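Local coordinates for superantigen-like protein SSL8 (Staphylococcus aureus, PDB 3R2T) that is of unknown function but belongs to the staphylococcal/streptococcal toxin family as a superantigen-like, probably secreted protein, at residues Y72-V77 / N93-K98; S87-F92 / Q100-G105; V120-E125 / I133-G138; P154-K159 / K242-N247; N212-N217 / S238-N243. All coordinates share one frame; numbering follows the deposited sequence.

Contact 1 of 5, residues Y72-V77 / N93-K98; sequences YELTNV and NQQNQK
In the OB-fold domain, the loop between strands 87-92 and 99-102 folds against strand 72-79, and Gln-94 joins the two by turning its amide to the backbone of Thr-75. Its OE1 accepts from Thr-75 N at 2.9 Å in a nearly straight bond (167° at the hydrogen), the donor tilted out of the carbonyl plane. Its NE2 donates a hydrogen bond to Thr-75 O at 2.8 Å. One side chain thus serves both polar backbone groups of a single residue, much as a neighbouring strand would, and the two bonds together fix the rotation of the amide. The reach comes from an extended chain whose CG lies opposite the backbone N (chi1 -180°). Val-77 crosses the glutamine at about a right angle, with CG1 3.2 Å from Gln-94 NE2. Leu-74 CD2 touches two glutamines, 4.0 Å from Gln-94 CB and 3.6 Å from Gln-95 OE1. Contact is looser at the other end, where Tyr-72 CE1 comes obliquely to within 4.5 Å of Gln-97 CG. Strand 72-79 also pairs with strand 118-122, through Tyr-72 to Ala-122 and Leu-74 to Val-120, and Asn-76 and Val-77 form a G1 beta bulge facing Leu-118. The Tyr-72 ring meets Phe-99 edge-to-face and touches Ile-133 of strand 133-141.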
# COMPACT_ATOMS: atom_id res chain seq x y z
N TYR A 72 -16.36 -7.28 -2.84
CA TYR A 72 -17.35 -7.07 -1.80
C TYR A 72 -18.12 -5.79 -2.03
O TYR A 72 -17.54 -4.80 -2.43
CB TYR A 72 -16.65 -6.95 -0.44
CG TYR A 72 -15.74 -8.11 -0.08
CD1 TYR A 72 -16.15 -9.11 0.79
CD2 TYR A 72 -14.45 -8.20 -0.60
CE1 TYR A 72 -15.29 -10.19 1.13
CE2 TYR A 72 -13.60 -9.25 -0.27
CZ TYR A 72 -14.02 -10.23 0.58
OH TYR A 72 -13.15 -11.26 0.88
N GLU A 73 -19.42 -5.81 -1.76
CA GLU A 73 -20.27 -4.64 -1.90
C GLU A 73 -20.80 -4.23 -0.52
O GLU A 73 -21.59 -4.94 0.08
CB GLU A 73 -21.43 -4.92 -2.84
CG GLU A 73 -21.02 -5.23 -4.27
CD GLU A 73 -22.19 -5.62 -5.13
OE1 GLU A 73 -23.33 -5.21 -4.82
OE2 GLU A 73 -21.97 -6.35 -6.12
N LEU A 74 -20.36 -3.07 -0.06
CA LEU A 74 -20.75 -2.55 1.24
C LEU A 74 -21.69 -1.39 0.98
O LEU A 74 -21.49 -0.62 0.04
CB LEU A 74 -19.48 -2.14 1.96
CG LEU A 74 -18.53 -3.35 1.85
CD1 LEU A 74 -17.09 -3.00 2.09
CD2 LEU A 74 -19.02 -4.49 2.74
N THR A 75 -22.73 -1.25 1.80
CA THR A 75 -23.72 -0.21 1.57
C THR A 75 -24.06 0.61 2.80
O THR A 75 -24.02 0.10 3.92
CB THR A 75 -25.02 -0.83 1.01
OG1 THR A 75 -24.70 -1.67 -0.12
CG2 THR A 75 -26.00 0.24 0.57
N ASN A 76 -24.42 1.87 2.57
CA ASN A 76 -24.82 2.82 3.60
C ASN A 76 -23.84 2.81 4.77
O ASN A 76 -24.24 2.67 5.93
CB ASN A 76 -26.25 2.55 4.08
CG ASN A 76 -26.81 3.68 4.97
OD1 ASN A 76 -26.35 4.82 4.91
ND2 ASN A 76 -27.79 3.36 5.79
N VAL A 77 -22.56 2.96 4.43
CA VAL A 77 -21.48 2.99 5.41
C VAL A 77 -21.17 4.41 5.82
O VAL A 77 -21.33 5.36 5.04
CB VAL A 77 -20.16 2.37 4.84
CG1 VAL A 77 -20.33 0.91 4.57
CG2 VAL A 77 -19.73 3.10 3.59
N ASN A 93 -16.22 -1.90 9.53
CA ASN A 93 -16.52 -3.31 9.73
C ASN A 93 -17.95 -3.69 9.36
O ASN A 93 -18.74 -4.05 10.24
CB ASN A 93 -16.31 -3.68 11.21
CG ASN A 93 -14.87 -3.54 11.67
OD1 ASN A 93 -13.96 -3.36 10.87
ND2 ASN A 93 -14.67 -3.63 12.98
N GLN A 94 -18.30 -3.62 8.08
CA GLN A 94 -19.62 -4.06 7.66
C GLN A 94 -19.57 -5.58 7.49
O GLN A 94 -18.53 -6.13 7.13
CB GLN A 94 -20.11 -3.34 6.39
CG GLN A 94 -21.53 -3.80 5.95
CD GLN A 94 -22.19 -2.86 4.94
OE1 GLN A 94 -22.69 -3.30 3.90
NE2 GLN A 94 -22.18 -1.57 5.25
N GLN A 95 -20.69 -6.26 7.76
CA GLN A 95 -20.75 -7.72 7.68
C GLN A 95 -19.77 -8.21 8.76
O GLN A 95 -19.49 -7.47 9.71
CB GLN A 95 -20.38 -8.21 6.27
CG GLN A 95 -21.34 -7.71 5.18
CD GLN A 95 -20.76 -7.75 3.76
OE1 GLN A 95 -19.56 -7.99 3.55
NE2 GLN A 95 -21.62 -7.48 2.76
N ASN A 96 -19.26 -9.43 8.63
CA ASN A 96 -18.29 -9.91 9.61
C ASN A 96 -16.88 -9.76 9.04
O ASN A 96 -15.99 -10.58 9.31
CB ASN A 96 -18.60 -11.34 10.06
CG ASN A 96 -19.95 -11.44 10.78
OD1 ASN A 96 -20.77 -10.52 10.72
ND2 ASN A 96 -20.18 -12.57 11.47
N GLN A 97 -16.69 -8.70 8.26
CA GLN A 97 -15.41 -8.35 7.64
C GLN A 97 -14.96 -6.94 8.00
O GLN A 97 -15.78 -6.04 8.21
CB GLN A 97 -15.47 -8.49 6.11
CG GLN A 97 -15.26 -9.91 5.59
CD GLN A 97 -13.83 -10.42 5.86
OE1 GLN A 97 -12.93 -9.66 6.24
NE2 GLN A 97 -13.64 -11.72 5.66
N LYS A 98 -13.64 -6.77 8.07
CA LYS A 98 -13.00 -5.50 8.40
C LYS A 98 -12.35 -4.95 7.14
O LYS A 98 -11.68 -5.69 6.42
CB LYS A 98 -11.91 -5.73 9.46
CG LYS A 98 -12.36 -6.47 10.73
CD LYS A 98 -11.16 -6.74 11.64
CE LYS A 98 -11.47 -7.67 12.82
NZ LYS A 98 -12.47 -7.13 13.76

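Contact 2 of 5, residues S87-F92 / Q100-G105; sequences SNVLLF and QVFLLG
Val-89 and Phe-102 interlock on one face of an antiparallel hairpin: CG1 of the valine sits over the ring of Phe-102 in a CH-pi contact, 3.7 Å from the centroid and 17° off the normal. Ser-87 OG lies at the edge of the same ring, in its plane. Farther along this face, Gln-100 CG fills the notch between Val-89 CB and Leu-91 CD1, 3.9 Å from each, and the Gln-100 and Leu-91 side chains run side by side. On the reverse face Leu-90 CD1 presses on Leu-103 CD2 at 4.0 Å, the two leucines crossing nearly at right angles. Val-101 CG2 approaches Phe-92 CE2 to 3.9 Å. Between the faces, Leu-90 and Val-101 form the hydrogen-bonded pair, Val-101 N to Leu-90 O being 2.7 Å. Leu-103, the centre of an inverse gamma turn, still bonds through N to Asn-88 O. Strands 82-84 and 133-141 flank the hairpin, and Phe-102 meets both Phe-134 and, edge-to-face, Phe-148 of the second subunit.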
# COMPACT_ATOMS: atom_id res chain seq x y z
N SER A 87 -0.80 7.73 3.40
CA SER A 87 -2.05 7.53 2.69
C SER A 87 -3.17 7.98 3.64
O SER A 87 -2.99 8.02 4.86
CB SER A 87 -2.29 6.04 2.36
OG SER A 87 -1.28 5.46 1.53
N ASN A 88 -4.30 8.34 3.05
CA ASN A 88 -5.51 8.68 3.77
C ASN A 88 -6.39 7.47 3.55
O ASN A 88 -6.59 7.06 2.43
CB ASN A 88 -6.18 9.91 3.18
CG ASN A 88 -5.46 11.17 3.53
OD1 ASN A 88 -5.01 11.33 4.65
ND2 ASN A 88 -5.39 12.09 2.59
N VAL A 89 -6.93 6.89 4.61
CA VAL A 89 -7.74 5.70 4.50
C VAL A 89 -9.03 5.80 5.30
O VAL A 89 -9.18 6.68 6.17
CB VAL A 89 -6.95 4.45 5.00
CG1 VAL A 89 -5.59 4.33 4.28
CG2 VAL A 89 -6.74 4.52 6.52
N LEU A 90 -9.95 4.90 4.97
CA LEU A 90 -11.22 4.75 5.65
C LEU A 90 -11.29 3.32 6.16
O LEU A 90 -11.07 2.38 5.41
CB LEU A 90 -12.39 4.94 4.70
CG LEU A 90 -12.67 6.29 4.06
CD1 LEU A 90 -13.74 6.13 2.99
CD2 LEU A 90 -13.09 7.29 5.11
N LEU A 91 -11.60 3.17 7.44
CA LEU A 91 -11.76 1.85 8.04
C LEU A 91 -13.21 1.63 8.42
O LEU A 91 -13.94 2.57 8.71
CB LEU A 91 -10.91 1.72 9.32
CG LEU A 91 -9.38 1.60 9.23
CD1 LEU A 91 -8.76 2.75 8.47
CD2 LEU A 91 -8.80 1.52 10.65
N PHE A 92 -13.65 0.38 8.38
CA PHE A 92 -14.99 0.03 8.83
C PHE A 92 -15.14 -1.47 8.88
O PHE A 92 -14.29 -2.20 8.36
CB PHE A 92 -16.10 0.71 8.03
CG PHE A 92 -16.01 0.49 6.57
CD1 PHE A 92 -16.59 -0.62 5.98
CD2 PHE A 92 -15.35 1.41 5.76
CE1 PHE A 92 -16.52 -0.81 4.63
CE2 PHE A 92 -15.26 1.22 4.42
CZ PHE A 92 -15.85 0.10 3.84
N GLN A 100 -10.25 -1.51 4.99
CA GLN A 100 -9.39 -0.34 5.00
C GLN A 100 -9.22 0.12 3.56
O GLN A 100 -8.48 -0.48 2.79
CB GLN A 100 -8.04 -0.64 5.64
CG GLN A 100 -7.11 0.57 5.67
CD GLN A 100 -5.97 0.38 6.65
OE1 GLN A 100 -6.17 -0.11 7.76
NE2 GLN A 100 -4.77 0.80 6.26
N VAL A 101 -9.92 1.20 3.24
CA VAL A 101 -9.95 1.75 1.91
C VAL A 101 -9.02 2.91 1.74
O VAL A 101 -9.17 3.96 2.39
CB VAL A 101 -11.37 2.24 1.58
CG1 VAL A 101 -11.42 2.81 0.16
CG2 VAL A 101 -12.36 1.09 1.77
N PHE A 102 -8.06 2.72 0.85
CA PHE A 102 -7.07 3.73 0.57
C PHE A 102 -7.63 4.70 -0.46
O PHE A 102 -8.00 4.29 -1.56
CB PHE A 102 -5.80 3.08 0.06
CG PHE A 102 -5.04 2.31 1.12
CD1 PHE A 102 -3.85 2.81 1.61
CD2 PHE A 102 -5.53 1.12 1.64
CE1 PHE A 102 -3.14 2.11 2.59
CE2 PHE A 102 -4.83 0.43 2.62
CZ PHE A 102 -3.63 0.92 3.10
N LEU A 103 -7.68 5.98 -0.09
CA LEU A 103 -8.20 7.02 -0.96
C LEU A 103 -7.05 7.55 -1.82
O LEU A 103 -6.48 8.60 -1.53
CB LEU A 103 -8.78 8.14 -0.11
CG LEU A 103 -9.85 7.68 0.89
CD1 LEU A 103 -10.30 8.79 1.84
CD2 LEU A 103 -11.03 7.07 0.15
N LEU A 104 -6.74 6.83 -2.89
CA LEU A 104 -5.60 7.17 -3.76
C LEU A 104 -5.84 8.01 -5.02
O LEU A 104 -4.89 8.33 -5.72
CB LEU A 104 -4.87 5.88 -4.19
CG LEU A 104 -4.38 4.90 -3.10
CD1 LEU A 104 -3.42 3.86 -3.72
CD2 LEU A 104 -3.68 5.60 -1.93
N GLY A 105 -7.08 8.39 -5.33
CA GLY A 105 -7.32 9.17 -6.55
C GLY A 105 -7.94 10.53 -6.27
O GLY A 105 -7.39 11.30 -5.51
O HOH W 1 -3.97 8.77 0.49

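Contact 3 of 5, residues V120-E125 / I133-G138; sequences VFAVPE and IFSVSG
Ser-135 reaches across to Val-123 with its side chain. Its CB lies 3.2 Å from Val-123 O, and the methyl of Ala-122 comes to 3.9 Å from the same CB. From there OG swings to the side away from its own backbone N (chi1 -174°), which brings it to Val-123 N as acceptor at 2.9 Å, nearly straight at 165°. The hydroxyl oxygen stands where a partner's carbonyl might be, and a water 2.8 Å from OG also reaches Phe-121 O and Ser-137 O, able to donate to only two of the three at a time. These are antiparallel neighbours of the curled OB-fold sheet, strand 118-122 against strand 133-141, and water bridges them where direct backbone bonds lapse. A second water links Val-123 O, Glu-125 OE2 and Val-136 N. Direct bonds resume at either end: Phe-121 N to Gly-138 O, and Glu-125 N to Phe-134 O at 2.8 Å, almost linear. Pro-124 CB rests on Ile-133 CG2 at 3.7 Å, the two side chains pointing the same way. Glu-125 also pairs through OE1 with Lys-226 and through OE2 with Tyr-66 OH, and Phe-148 of the second subunit packs on Glu-125 and Val-136.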
# COMPACT_ATOMS: atom_id res chain seq x y z
N VAL A 120 -19.41 1.16 -0.99
CA VAL A 120 -18.03 0.87 -1.23
C VAL A 120 -17.89 -0.45 -1.93
O VAL A 120 -18.45 -1.46 -1.47
CB VAL A 120 -17.24 0.78 0.10
CG1 VAL A 120 -15.80 0.35 -0.14
CG2 VAL A 120 -17.31 2.11 0.87
N PHE A 121 -17.19 -0.44 -3.07
CA PHE A 121 -16.91 -1.65 -3.79
C PHE A 121 -15.46 -1.90 -3.44
O PHE A 121 -14.62 -1.06 -3.68
CB PHE A 121 -17.11 -1.49 -5.29
CG PHE A 121 -16.87 -2.76 -6.05
CD1 PHE A 121 -17.85 -3.75 -6.10
CD2 PHE A 121 -15.67 -2.98 -6.71
CE1 PHE A 121 -17.63 -4.94 -6.79
CE2 PHE A 121 -15.44 -4.17 -7.39
CZ PHE A 121 -16.42 -5.15 -7.42
N ALA A 122 -15.17 -3.05 -2.85
CA ALA A 122 -13.83 -3.37 -2.39
C ALA A 122 -13.29 -4.66 -2.98
O ALA A 122 -14.02 -5.62 -3.17
CB ALA A 122 -13.82 -3.48 -0.85
N VAL A 123 -11.99 -4.63 -3.29
CA VAL A 123 -11.26 -5.76 -3.86
C VAL A 123 -9.94 -5.82 -3.08
O VAL A 123 -9.25 -4.81 -2.92
CB VAL A 123 -10.99 -5.57 -5.37
CG1 VAL A 123 -10.21 -6.76 -5.94
CG2 VAL A 123 -12.29 -5.39 -6.10
N PRO A 124 -9.56 -6.99 -2.59
CA PRO A 124 -8.32 -6.95 -1.83
C PRO A 124 -7.05 -6.81 -2.67
O PRO A 124 -6.90 -7.51 -3.65
CB PRO A 124 -8.29 -8.33 -1.12
CG PRO A 124 -9.53 -9.07 -1.58
CD PRO A 124 -10.06 -8.36 -2.78
N GLU A 125 -6.20 -5.84 -2.31
CA GLU A 125 -4.87 -5.71 -2.90
C GLU A 125 -4.04 -6.60 -1.95
O GLU A 125 -3.10 -7.27 -2.37
CB GLU A 125 -4.37 -4.29 -2.91
CG GLU A 125 -5.25 -3.33 -3.71
CD GLU A 125 -5.41 -3.76 -5.16
OE1 GLU A 125 -4.50 -4.40 -5.74
OE2 GLU A 125 -6.48 -3.46 -5.71
N ILE A 133 -9.04 -6.16 5.16
CA ILE A 133 -8.88 -6.14 3.73
C ILE A 133 -8.50 -4.76 3.20
O ILE A 133 -9.27 -3.81 3.32
CB ILE A 133 -10.21 -6.58 3.08
CG1 ILE A 133 -10.57 -8.00 3.57
CG2 ILE A 133 -10.11 -6.54 1.58
CD1 ILE A 133 -12.02 -8.45 3.27
N PHE A 134 -7.32 -4.67 2.60
CA PHE A 134 -6.82 -3.42 2.02
C PHE A 134 -7.32 -3.27 0.59
O PHE A 134 -7.00 -4.08 -0.27
CB PHE A 134 -5.29 -3.44 2.02
CG PHE A 134 -4.65 -3.13 3.36
CD1 PHE A 134 -5.21 -3.55 4.55
CD2 PHE A 134 -3.41 -2.50 3.40
CE1 PHE A 134 -4.59 -3.29 5.78
CE2 PHE A 134 -2.78 -2.23 4.62
CZ PHE A 134 -3.37 -2.63 5.81
N SER A 135 -8.07 -2.21 0.34
CA SER A 135 -8.61 -1.95 -0.98
C SER A 135 -8.45 -0.47 -1.33
O SER A 135 -8.26 0.38 -0.43
CB SER A 135 -10.09 -2.35 -1.03
OG SER A 135 -10.62 -2.23 -2.34
N VAL A 136 -8.54 -0.17 -2.63
CA VAL A 136 -8.36 1.19 -3.14
C VAL A 136 -9.64 1.86 -3.64
O VAL A 136 -10.30 1.35 -4.52
CB VAL A 136 -7.38 1.21 -4.33
CG1 VAL A 136 -7.26 2.62 -4.88
CG2 VAL A 136 -6.02 0.66 -3.91
N SER A 137 -9.96 3.01 -3.07
CA SER A 137 -11.11 3.82 -3.49
C SER A 137 -12.41 3.01 -3.66
O SER A 137 -12.77 2.23 -2.77
CB SER A 137 -10.72 4.58 -4.74
OG SER A 137 -9.55 5.34 -4.49
N GLY A 138 -13.11 3.19 -4.78
CA GLY A 138 -14.38 2.48 -5.00
C GLY A 138 -15.51 3.00 -4.13
O GLY A 138 -16.44 2.27 -3.83
O HOH W 2 -12.51 -0.23 -2.02
O HOH W 3 -8.72 -2.51 -4.34

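Contact 4 of 5, residues P154-K159 / K242-N247; sequences PNLLVK and KNIEVN
Leu-156 and Ile-244 face each other on paired parallel strands, 156-160 and 241-248, the one parallel pairing of the five-stranded beta-grasp sheet, with 241-248 as its middle strand. The face bearing Leu-156, Val-158, Ile-244 and Val-246 is the tight one. There Leu-156 CD1 wedges between two branches of the other strand, 3.8 Å from Ile-244 CG2 and 3.9 Å from Val-246 CG2. Helix 182-197 covers this side, with Leu-192 on Leu-156, Ile-189 on Ile-244 and Leu-193 on Val-246. Backbone bonds hold the strands in register: Leu-157 takes part with both groups, N to Ile-244 O and O to Val-246 N, both straight, the second at 2.7 Å. The bond from Lys-159 N to Val-246 O is more bent. The opposite face is largely polar and partly exposed. Leu-157 CD2 only skirts the Glu-245 carboxylate, 4.2 Å from OE2. The Lys-159 chain, bent at chi3 (-57°), crosses Glu-245 obliquely and lays CE 3.2 Å from OE1. Its NZ makes a rather long salt bridge to Glu-245 OE1, 3.4 Å. The same OE1 is also gripped from its own strand: Asn-247 ND2 donates to it at 2.8 Å, on the anti side of the carboxylate.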
# COMPACT_ATOMS: atom_id res chain seq x y z
N PRO A 154 -27.87 -1.16 -19.59
CA PRO A 154 -27.30 -0.81 -20.88
C PRO A 154 -26.71 -2.06 -21.54
O PRO A 154 -26.28 -2.99 -20.84
CB PRO A 154 -26.18 0.15 -20.50
CG PRO A 154 -25.76 -0.32 -19.10
CD PRO A 154 -27.04 -0.70 -18.46
N ASN A 155 -26.71 -2.11 -22.87
CA ASN A 155 -26.16 -3.26 -23.57
C ASN A 155 -24.66 -3.33 -23.36
O ASN A 155 -23.97 -2.31 -23.32
CB ASN A 155 -26.42 -3.21 -25.08
CG ASN A 155 -25.94 -4.49 -25.81
OD1 ASN A 155 -26.00 -5.59 -25.26
ND2 ASN A 155 -25.49 -4.35 -27.05
N LEU A 156 -24.18 -4.56 -23.19
CA LEU A 156 -22.77 -4.86 -23.05
C LEU A 156 -22.51 -5.62 -24.36
O LEU A 156 -23.05 -6.69 -24.56
CB LEU A 156 -22.48 -5.75 -21.85
CG LEU A 156 -21.07 -6.35 -21.76
CD1 LEU A 156 -19.99 -5.28 -21.76
CD2 LEU A 156 -20.93 -7.21 -20.51
N LEU A 157 -21.75 -5.02 -25.27
CA LEU A 157 -21.45 -5.67 -26.53
C LEU A 157 -20.03 -6.19 -26.46
O LEU A 157 -19.09 -5.43 -26.25
CB LEU A 157 -21.58 -4.68 -27.68
CG LEU A 157 -21.26 -5.23 -29.07
CD1 LEU A 157 -22.19 -6.38 -29.44
CD2 LEU A 157 -21.36 -4.10 -30.10
N VAL A 158 -19.86 -7.50 -26.63
CA VAL A 158 -18.52 -8.09 -26.58
C VAL A 158 -18.18 -8.54 -28.00
O VAL A 158 -18.96 -9.30 -28.60
CB VAL A 158 -18.47 -9.27 -25.62
CG1 VAL A 158 -17.05 -9.89 -25.57
CG2 VAL A 158 -18.92 -8.81 -24.24
N LYS A 159 -17.03 -8.08 -28.50
CA LYS A 159 -16.59 -8.38 -29.85
C LYS A 159 -15.12 -8.75 -30.04
O LYS A 159 -14.26 -8.44 -29.22
CB LYS A 159 -16.82 -7.19 -30.76
CG LYS A 159 -18.19 -6.65 -30.77
CD LYS A 159 -18.36 -5.70 -31.96
CE LYS A 159 -17.36 -4.57 -31.95
NZ LYS A 159 -17.54 -3.71 -33.15
N LYS A 242 -24.75 5.15 -22.11
CA LYS A 242 -25.50 4.73 -23.29
C LYS A 242 -25.28 3.25 -23.61
O LYS A 242 -26.21 2.52 -23.93
CB LYS A 242 -25.06 5.54 -24.51
CG LYS A 242 -26.00 5.34 -25.72
CD LYS A 242 -25.61 6.27 -26.88
CE LYS A 242 -26.74 6.37 -27.93
NZ LYS A 242 -26.40 7.33 -29.04
N ASN A 243 -24.03 2.81 -23.58
CA ASN A 243 -23.70 1.41 -23.84
C ASN A 243 -22.27 1.13 -23.41
O ASN A 243 -21.53 2.05 -23.04
CB ASN A 243 -23.92 1.03 -25.33
CG ASN A 243 -23.09 1.85 -26.28
OD1 ASN A 243 -21.86 1.82 -26.24
ND2 ASN A 243 -23.75 2.60 -27.16
N ILE A 244 -21.90 -0.14 -23.43
CA ILE A 244 -20.56 -0.54 -23.06
C ILE A 244 -20.11 -1.53 -24.13
O ILE A 244 -20.86 -2.44 -24.48
CB ILE A 244 -20.56 -1.21 -21.69
CG1 ILE A 244 -21.19 -0.26 -20.64
CG2 ILE A 244 -19.14 -1.64 -21.29
CD1 ILE A 244 -21.49 -0.90 -19.32
N GLU A 245 -18.91 -1.35 -24.65
CA GLU A 245 -18.39 -2.21 -25.67
C GLU A 245 -17.01 -2.75 -25.31
O GLU A 245 -16.13 -2.01 -24.85
CB GLU A 245 -18.33 -1.47 -27.02
CG GLU A 245 -17.70 -2.29 -28.14
CD GLU A 245 -17.78 -1.61 -29.51
OE1 GLU A 245 -16.87 -1.82 -30.35
OE2 GLU A 245 -18.74 -0.84 -29.75
N VAL A 246 -16.84 -4.04 -25.50
CA VAL A 246 -15.56 -4.68 -25.25
C VAL A 246 -15.02 -5.20 -26.57
O VAL A 246 -15.77 -5.81 -27.34
CB VAL A 246 -15.74 -5.86 -24.27
CG1 VAL A 246 -14.46 -6.67 -24.14
CG2 VAL A 246 -16.22 -5.37 -22.91
N ASN A 247 -13.74 -4.94 -26.84
CA ASN A 247 -13.06 -5.46 -28.01
C ASN A 247 -11.91 -6.36 -27.55
O ASN A 247 -10.97 -5.90 -26.90
CB ASN A 247 -12.60 -4.35 -28.95
CG ASN A 247 -13.72 -3.87 -29.85
OD1 ASN A 247 -14.01 -4.50 -30.87
ND2 ASN A 247 -14.34 -2.75 -29.50
O HOH W 4 -27.64 -0.11 -24.24

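Contact 5 of 5, residues N212-N217 / S238-N243; sequences NMKDEN and SEQIKN
Asn-212 and Asn-243 join their side-chain amides, ND2 of the first donating to OD1 of the second at 2.9 Å with the amide planes 76° apart. CG of Asn-243 lies between its backbone N and carbonyl carbon (chi1 60°), which turns OD1 to its partner. In the backbone, Asn-212 O takes two donors, Lys-242 N at 2.7 Å and Asn-243 N at 3.3 Å. Past the bulge, Lys-214 N bonds to Gln-240 O, and the twice-bent Met-213 chain brings CE to 3.4 Å from that same oxygen. The extended Lys-214 side chain ends at Glu-239: NZ hydrogen-bonds to O (3.1 Å) and forms a salt bridge to OE2 (3.0 Å), reached from above the carboxylate plane. One shell out, Gln-240 NE2 donates to Glu-239 OE1 at 2.6 Å and steadies that carboxylate. Asp-215 OD1 receives Asn-217 N, an Asx turn overlapping the type I turn 213-216. Lys-242 and Asn-243 opposite Asn-212 make a classic beta bulge in the antiparallel pairing of the beta-grasp sheet.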
# COMPACT_ATOMS: atom_id res chain seq x y z
N ASN A 212 -19.56 4.14 -23.17
CA ASN A 212 -20.05 5.29 -23.90
C ASN A 212 -21.19 5.97 -23.14
O ASN A 212 -22.11 5.29 -22.71
CB ASN A 212 -20.51 4.86 -25.31
CG ASN A 212 -19.35 4.48 -26.20
OD1 ASN A 212 -18.45 5.27 -26.42
ND2 ASN A 212 -19.39 3.26 -26.75
N MET A 213 -21.10 7.29 -22.98
CA MET A 213 -22.09 8.09 -22.25
C MET A 213 -23.06 8.77 -23.22
O MET A 213 -22.75 8.93 -24.39
CB MET A 213 -21.38 9.15 -21.43
CG MET A 213 -20.22 8.61 -20.56
SD MET A 213 -20.75 7.34 -19.40
CE MET A 213 -21.88 8.33 -18.39
N LYS A 214 -24.22 9.18 -22.74
CA LYS A 214 -25.21 9.83 -23.59
C LYS A 214 -24.72 11.14 -24.16
O LYS A 214 -25.10 11.49 -25.23
CB LYS A 214 -26.56 9.99 -22.88
CG LYS A 214 -27.24 8.65 -22.59
CD LYS A 214 -28.57 8.80 -21.90
CE LYS A 214 -29.18 7.44 -21.58
NZ LYS A 214 -30.40 7.59 -20.70
N ASP A 215 -23.84 11.85 -23.45
CA ASP A 215 -23.27 13.10 -23.96
C ASP A 215 -22.06 12.87 -24.91
O ASP A 215 -21.37 13.81 -25.26
CB ASP A 215 -22.85 14.02 -22.81
CG ASP A 215 -21.65 13.49 -22.03
OD1 ASP A 215 -21.01 12.51 -22.46
OD2 ASP A 215 -21.34 14.07 -20.97
N GLU A 216 -21.80 11.60 -25.26
CA GLU A 216 -20.74 11.21 -26.20
C GLU A 216 -19.29 11.07 -25.68
O GLU A 216 -18.41 10.60 -26.41
CB GLU A 216 -20.81 12.02 -27.49
CG GLU A 216 -22.06 11.66 -28.31
CD GLU A 216 -22.17 12.46 -29.59
OE1 GLU A 216 -22.04 13.71 -29.54
OE2 GLU A 216 -22.42 11.85 -30.65
N ASN A 217 -19.06 11.46 -24.44
CA ASN A 217 -17.78 11.24 -23.82
C ASN A 217 -17.62 9.75 -23.61
O ASN A 217 -18.61 9.03 -23.51
CB ASN A 217 -17.75 11.90 -22.44
CG ASN A 217 -17.53 13.38 -22.52
OD1 ASN A 217 -16.41 13.83 -22.70
ND2 ASN A 217 -18.61 14.16 -22.38
N SER A 238 -24.82 6.25 -13.67
CA SER A 238 -25.30 5.10 -14.44
C SER A 238 -26.45 5.41 -15.40
O SER A 238 -26.54 4.80 -16.45
CB SER A 238 -25.69 3.94 -13.51
OG SER A 238 -26.75 4.29 -12.65
N GLU A 239 -27.30 6.37 -15.06
CA GLU A 239 -28.40 6.73 -15.95
C GLU A 239 -27.85 7.30 -17.28
O GLU A 239 -28.49 7.19 -18.33
CB GLU A 239 -29.32 7.72 -15.25
CG GLU A 239 -30.57 8.10 -16.04
CD GLU A 239 -30.34 9.20 -17.04
OE1 GLU A 239 -29.57 10.14 -16.72
OE2 GLU A 239 -30.95 9.14 -18.14
N GLN A 240 -26.66 7.87 -17.23
CA GLN A 240 -26.08 8.49 -18.40
C GLN A 240 -25.22 7.57 -19.26
O GLN A 240 -24.67 8.02 -20.24
CB GLN A 240 -25.30 9.74 -17.99
CG GLN A 240 -26.24 10.91 -17.55
CD GLN A 240 -27.03 11.48 -18.70
OE1 GLN A 240 -26.46 11.84 -19.71
NE2 GLN A 240 -28.34 11.60 -18.54
N ILE A 241 -25.11 6.29 -18.90
CA ILE A 241 -24.33 5.34 -19.71
C ILE A 241 -25.20 4.90 -20.87
O ILE A 241 -26.28 4.36 -20.65
CB ILE A 241 -23.92 4.10 -18.92
CG1 ILE A 241 -22.95 4.47 -17.80
CG2 ILE A 241 -23.31 3.06 -19.83
CD1 ILE A 241 -22.59 3.29 -16.89
N LYS A 242 -24.75 5.15 -22.11
CA LYS A 242 -25.50 4.73 -23.29
C LYS A 242 -25.28 3.25 -23.61
O LYS A 242 -26.21 2.52 -23.93
CB LYS A 242 -25.06 5.54 -24.51
CG LYS A 242 -26.00 5.34 -25.72
CD LYS A 242 -25.61 6.27 -26.88
CE LYS A 242 -26.74 6.37 -27.93
NZ LYS A 242 -26.40 7.33 -29.04
N ASN A 243 -24.03 2.81 -23.58
CA ASN A 243 -23.70 1.41 -23.84
C ASN A 243 -22.27 1.13 -23.41
O ASN A 243 -21.53 2.05 -23.04
CB ASN A 243 -23.92 1.03 -25.33
CG ASN A 243 -23.09 1.85 -26.28
OD1 ASN A 243 -21.86 1.82 -26.24
ND2 ASN A 243 -23.75 2.60 -27.16

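In the fold
From the N terminus, the first three contacts lie within the OB-fold domain. Contacts 1 and 2 cross along the chain: contact 1 closes a loop from strand 72-79 to the turn of the hairpin that contact 2 zips up, and Leu-74 packs on Phe-92 where they meet. Contact 3 follows in series and ties strands 118-122 and 133-141 to both by backbone bonds. The chain then passes to the beta-grasp domain. Contact 4 closes the longest loop, 154-159 to 242-247, and contact 5 closes a shorter one that ends on the same stretch, sharing Lys-242 and Asn-243. Strand 241-248 thereby sits between its two partners. Contacts 3 and 4 stay about 14 Å apart at their nearest atoms.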